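Local atomic coordinates of tubulin-specific chaperone (Trypanosoma brucei, PDB entry 4B6W), a protein that probably binds alpha-tubulin as tubulin-binding cofactor B, a chaperone of the tubulin folding pathway, represented here by its ubiquitin-like domain. Residues K19-G22 with L23-I27; K65-Y69 with Y70-D74. All coordinates share one frame; numbering follows the deposited sequence.

Contact 1: residues K19-G22 with L23-I27; sequences KRYG and LAQTI
The chain leaves the strand at Gly22 and bends through a type I beta turn from Gly22 to Gln25, closed by a 3.1 Å hydrogen bond from the amide N of Gln25 to Gly22 O. The Gln25 side chain then folds back over the same glycine. Its CG stands anti to its own carbonyl carbon (chi1 -66°) and the chain runs extended beyond it, which carries OE1 to the backbone N of Gly22. The hydrogen bond from Gly22 N to Gln25 OE1 is also 3.1 Å long, with an N-H...O angle of 156° and the donor tilted from the amide plane, so Gly22 is held at both its N and its O by one residue. Gln25 OE1 also lies in the plane of the Tyr21 ring, at its edge, 3.6 Å from Tyr21 CD1; amide and ring planes are 75° apart.

In this ubiquitin-like domain the turn joins strand 15-22, the second arm of the N-terminal beta hairpin, to helix 27-35, with Thr26 as the N-cap. NE2 of Gln25 is hydrogen-bonded to Ser29 OG in the first turn of that helix. Tyr21 is buried under the helix, against Ile30 and Val34, and its OH hydrogen-bonds Asn33 OD1. The Leu23 side chain packs on Val3 and Cys72.

Contact 2: residues K65-Y69 with Y70-D74; sequences KQLGY and YQCRD
The Tyr69 and Tyr70 rings make a T-shaped pair, planes at 88° and centroids 5.1 Å apart, with the edge of Tyr69 set against the face of Tyr70. The leading atom is Tyr69 CD2, over the centre of the Tyr70 ring and 3.7 Å from its CZ. One face of Tyr69 takes Lys65 CE near the rim, while Leu67 O lies at the edge of Tyr70. With CG anti to the backbone N in Tyr69 (chi1 -178°) but beside it in Tyr70 (chi1 -65°), both rings head back toward Lys65, whose CB lies 3.9 Å from Tyr70 CE2.

The backbone coils here as a short 3-10 turn: Tyr70 N makes a hydrogen bond to Leu67 O at 3.1 Å, and Gln71 N makes one to Gly68 O at the same length. Past the turn, Cys72 packs against Leu67, its CB 3.8 Å from Leu67 CG.

This turn belongs to the long loop between strands 56-58 and 77-82 of the ubiquitin-like fold. Tyr70 OH is hydrogen-bonded to Ala62 N, Leu67 packs against Ile27 and Ile30 of helix 27-35, and Cys72 lies on Val3 and Val5 of strand 2-9 and Leu49 of strand 45-50.

Overall arrangement
Contact 1, a strand end and the turn after it, and contact 2, within a loop, are neighbours at one end of the ubiquitin-like domain, their centres about 8 Å apart. Backbone hydrogen bonds probably join them: Ile27 N to Lys65 O at 2.8 Å and Leu67 N to Gln25 O at 2.9 Å. Contact 1, the link from strand 15-22 to helix 27-35, lies mostly at the surface and pairs a backbone turn bond with one from the amide side chain of Gln25. Contact 2, in the connection to strand 77-82, is partly buried and adds an aromatic pair and an apolar touch to its backbone bonds. The buried residues of the two, Tyr21 and Ile27 with Leu67 and Cys72, belong to one apolar interior.

Contact 1: residues K19-G22 with L23-I27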
loop_
_atom_site.group_PDB
_atom_site.type_symbol
_atom_site.label_atom_id
_atom_site.label_comp_id
_atom_site.label_asym_id
_atom_site.label_seq_id
_atom_site.Cartn_x
_atom_site.Cartn_y
_atom_site.Cartn_z
ATOM N N LYS A 19 -5.029 -1.964 8.879
ATOM C CA LYS A 19 -5.188 -0.574 8.446
ATOM C C LYS A 19 -6.471 -0.463 7.683
ATOM O O LYS A 19 -6.795 -1.341 6.901
ATOM C CB LYS A 19 -4.034 -0.124 7.550
ATOM C CG LYS A 19 -2.714 0.035 8.291
ATOM C CD LYS A 19 -2.702 1.280 9.209
ATOM C CE LYS A 19 -2.576 2.582 8.404
ATOM N NZ LYS A 19 -2.610 3.787 9.289
ATOM N N ARG A 20 -7.212 0.607 7.921
ATOM C CA ARG A 20 -8.453 0.830 7.195
ATOM C C ARG A 20 -8.281 2.011 6.259
ATOM O O ARG A 20 -7.893 3.099 6.697
ATOM C CB ARG A 20 -9.598 1.118 8.152
ATOM C CG ARG A 20 -9.915 -0.016 9.089
ATOM C CD ARG A 20 -11.374 0.047 9.592
ATOM N NE ARG A 20 -11.958 -1.245 9.270
ATOM C CZ ARG A 20 -13.031 -1.472 8.532
ATOM N NH1 ARG A 20 -13.787 -0.506 8.057
ATOM N NH2 ARG A 20 -13.380 -2.719 8.315
ATOM N N TYR A 21 -8.572 1.764 4.985
ATOM C CA TYR A 21 -8.631 2.785 3.921
ATOM C C TYR A 21 -9.973 2.778 3.197
ATOM O O TYR A 21 -10.602 1.729 3.020
ATOM C CB TYR A 21 -7.540 2.527 2.910
ATOM C CG TYR A 21 -6.163 2.696 3.508
ATOM C CD1 TYR A 21 -5.710 3.958 3.932
ATOM C CD2 TYR A 21 -5.322 1.610 3.678
ATOM C CE1 TYR A 21 -4.439 4.130 4.477
ATOM C CE2 TYR A 21 -4.054 1.775 4.222
ATOM C CZ TYR A 21 -3.611 3.022 4.622
ATOM O OH TYR A 21 -2.338 3.155 5.172
ATOM N N GLY A 22 -10.393 3.959 2.771
ATOM C CA GLY A 22 -11.504 4.066 1.821
ATOM C C GLY A 22 -11.048 3.597 0.448
ATOM O O GLY A 22 -9.971 3.920 0.011
ATOM N N LEU A 23 -11.863 2.824 -0.241
ATOM C CA LEU A 23 -11.554 2.436 -1.626
ATOM C C LEU A 23 -11.588 3.647 -2.557
ATOM O O LEU A 23 -10.986 3.639 -3.595
ATOM C CB LEU A 23 -12.557 1.387 -2.110
ATOM C CG LEU A 23 -12.524 0.019 -1.430
ATOM C CD1 LEU A 23 -13.678 -0.879 -1.966
ATOM C CD2 LEU A 23 -11.187 -0.615 -1.667
ATOM N N ALA A 24 -12.312 4.684 -2.167
ATOM C CA ALA A 24 -12.316 5.943 -2.901
ATOM C C ALA A 24 -11.001 6.737 -2.751
ATOM O O ALA A 24 -10.775 7.672 -3.500
ATOM C CB ALA A 24 -13.545 6.804 -2.492
ATOM N N GLN A 25 -10.141 6.377 -1.798
ATOM C CA GLN A 25 -8.875 7.078 -1.610
ATOM C C GLN A 25 -7.922 6.884 -2.774
ATOM O O GLN A 25 -7.736 5.782 -3.294
ATOM C CB GLN A 25 -8.161 6.594 -0.345
ATOM C CG GLN A 25 -8.879 6.925 0.967
ATOM C CD GLN A 25 -7.967 6.756 2.182
ATOM O OE1 GLN A 25 -8.382 6.241 3.230
ATOM N NE2 GLN A 25 -6.733 7.190 2.049
ATOM N N THR A 26 -7.277 7.966 -3.168
ATOM C CA THR A 26 -6.257 7.892 -4.202
ATOM C C THR A 26 -5.071 7.175 -3.602
ATOM O O THR A 26 -4.827 7.282 -2.394
ATOM C CB THR A 26 -5.802 9.283 -4.616
ATOM O OG1 THR A 26 -5.268 9.937 -3.449
ATOM C CG2 THR A 26 -6.974 10.094 -5.231
ATOM N N ILE A 27 -4.329 6.455 -4.430
ATOM C CA ILE A 27 -3.088 5.837 -3.965
ATOM C C ILE A 27 -2.121 6.862 -3.394
ATOM O O ILE A 27 -1.385 6.562 -2.475
ATOM C CB ILE A 27 -2.383 5.031 -5.086
ATOM C CG1 ILE A 27 -3.299 3.878 -5.539
ATOM C CG2 ILE A 27 -1.029 4.550 -4.609
ATOM C CD1 ILE A 27 -3.701 2.922 -4.412
#

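Contact 2: residues K65-Y69 with Y70-D74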
loop_
_atom_site.group_PDB
_atom_site.type_symbol
_atom_site.label_atom_id
_atom_site.label_comp_id
_atom_site.label_asym_id
_atom_site.label_seq_id
_atom_site.Cartn_x
_atom_site.Cartn_y
_atom_site.Cartn_z
ATOM N N LYS A 65 -4.835 7.010 -9.251
ATOM C CA LYS A 65 -5.949 6.083 -9.206
ATOM C C LYS A 65 -6.377 5.822 -7.761
ATOM O O LYS A 65 -5.628 6.017 -6.824
ATOM C CB LYS A 65 -5.565 4.738 -9.848
ATOM C CG LYS A 65 -5.306 4.767 -11.331
ATOM C CD LYS A 65 -6.553 5.115 -12.063
ATOM C CE LYS A 65 -6.456 4.805 -13.540
ATOM N NZ LYS A 65 -7.545 5.558 -14.260
ATOM N N GLN A 66 -7.583 5.315 -7.614
ATOM C CA GLN A 66 -8.152 5.030 -6.331
ATOM C C GLN A 66 -7.894 3.586 -5.998
ATOM O O GLN A 66 -7.720 2.758 -6.890
ATOM C CB GLN A 66 -9.650 5.299 -6.363
ATOM C CG GLN A 66 -9.969 6.783 -6.424
ATOM C CD GLN A 66 -11.399 7.037 -6.851
ATOM O OE1 GLN A 66 -11.871 6.437 -7.817
ATOM N NE2 GLN A 66 -12.093 7.929 -6.142
ATOM N N LEU A 67 -7.881 3.276 -4.717
ATOM C CA LEU A 67 -7.611 1.903 -4.282
ATOM C C LEU A 67 -8.633 0.887 -4.869
ATOM O O LEU A 67 -8.278 -0.244 -5.226
ATOM C CB LEU A 67 -7.547 1.862 -2.750
ATOM C CG LEU A 67 -7.167 0.561 -2.039
ATOM C CD1 LEU A 67 -5.778 0.042 -2.472
ATOM C CD2 LEU A 67 -7.225 0.764 -0.517
ATOM N N GLY A 68 -9.884 1.299 -4.974
ATOM C CA GLY A 68 -10.942 0.452 -5.516
ATOM C C GLY A 68 -10.836 0.117 -6.998
ATOM O O GLY A 68 -11.433 -0.873 -7.453
ATOM N N TYR A 69 -10.056 0.924 -7.733
ATOM C CA TYR A 69 -9.704 0.650 -9.121
ATOM C C TYR A 69 -9.001 -0.688 -9.197
ATOM O O TYR A 69 -9.215 -1.454 -10.104
ATOM C CB TYR A 69 -8.777 1.743 -9.654
ATOM C CG TYR A 69 -8.376 1.576 -11.107
ATOM C CD1 TYR A 69 -9.270 1.875 -12.121
ATOM C CD2 TYR A 69 -7.118 1.133 -11.456
ATOM C CE1 TYR A 69 -8.930 1.739 -13.431
ATOM C CE2 TYR A 69 -6.755 0.977 -12.795
ATOM C CZ TYR A 69 -7.674 1.292 -13.775
ATOM O OH TYR A 69 -7.361 1.162 -15.113
ATOM N N TYR A 70 -8.172 -0.967 -8.205
ATOM C CA TYR A 70 -7.386 -2.200 -8.166
ATOM C C TYR A 70 -8.100 -3.396 -7.523
ATOM O O TYR A 70 -7.497 -4.446 -7.320
ATOM C CB TYR A 70 -6.044 -1.900 -7.490
ATOM C CG TYR A 70 -5.234 -0.932 -8.318
ATOM C CD1 TYR A 70 -4.680 -1.338 -9.518
ATOM C CD2 TYR A 70 -5.060 0.387 -7.929
ATOM C CE1 TYR A 70 -3.969 -0.457 -10.319
ATOM C CE2 TYR A 70 -4.338 1.258 -8.695
ATOM C CZ TYR A 70 -3.794 0.834 -9.897
ATOM O OH TYR A 70 -3.072 1.677 -10.696
ATOM N N GLN A 71 -9.393 -3.241 -7.247
ATOM C CA GLN A 71 -10.234 -4.321 -6.724
ATOM C C GLN A 71 -9.696 -4.827 -5.376
ATOM O O GLN A 71 -9.787 -6.007 -5.055
ATOM C CB GLN A 71 -10.388 -5.458 -7.756
ATOM C CG GLN A 71 -10.938 -5.010 -9.107
ATOM C CD GLN A 71 -10.959 -6.118 -10.174
ATOM O OE1 GLN A 71 -9.888 -6.592 -10.674
ATOM N NE2 GLN A 71 -12.184 -6.510 -10.572
ATOM N N CYS A 72 -9.174 -3.907 -4.571
ATOM C CA CYS A 72 -8.722 -4.249 -3.229
ATOM C C CYS A 72 -9.867 -4.757 -2.332
ATOM O O CYS A 72 -11.002 -4.277 -2.423
ATOM C CB CYS A 72 -8.023 -3.072 -2.598
ATOM S SG CYS A 72 -7.213 -3.461 -1.052
ATOM N N ARG A 73 -9.558 -5.752 -1.499
ATOM C CA ARG A 73 -10.540 -6.368 -0.620
ATOM C C ARG A 73 -9.958 -6.466 0.768
ATOM O O ARG A 73 -8.758 -6.247 0.964
ATOM C CB ARG A 73 -10.926 -7.774 -1.087
ATOM C CG ARG A 73 -11.384 -7.904 -2.553
ATOM C CD ARG A 73 -12.668 -7.130 -2.873
ATOM N NE ARG A 73 -13.087 -7.315 -4.268
ATOM C CZ ARG A 73 -13.665 -8.424 -4.742
ATOM N NH1 ARG A 73 -13.903 -9.480 -3.947
ATOM N NH2 ARG A 73 -14.008 -8.492 -6.030
ATOM N N ASP A 74 -10.806 -6.810 1.735
ATOM C CA ASP A 74 -10.333 -7.040 3.088
ATOM C C ASP A 74 -9.293 -8.161 3.088
ATOM O O ASP A 74 -9.419 -9.152 2.347
ATOM C CB ASP A 74 -11.482 -7.410 4.025
ATOM C CG ASP A 74 -12.390 -6.246 4.334
ATOM O OD1 ASP A 74 -11.924 -5.216 4.802
ATOM O OD2 ASP A 74 -13.603 -6.347 4.113
#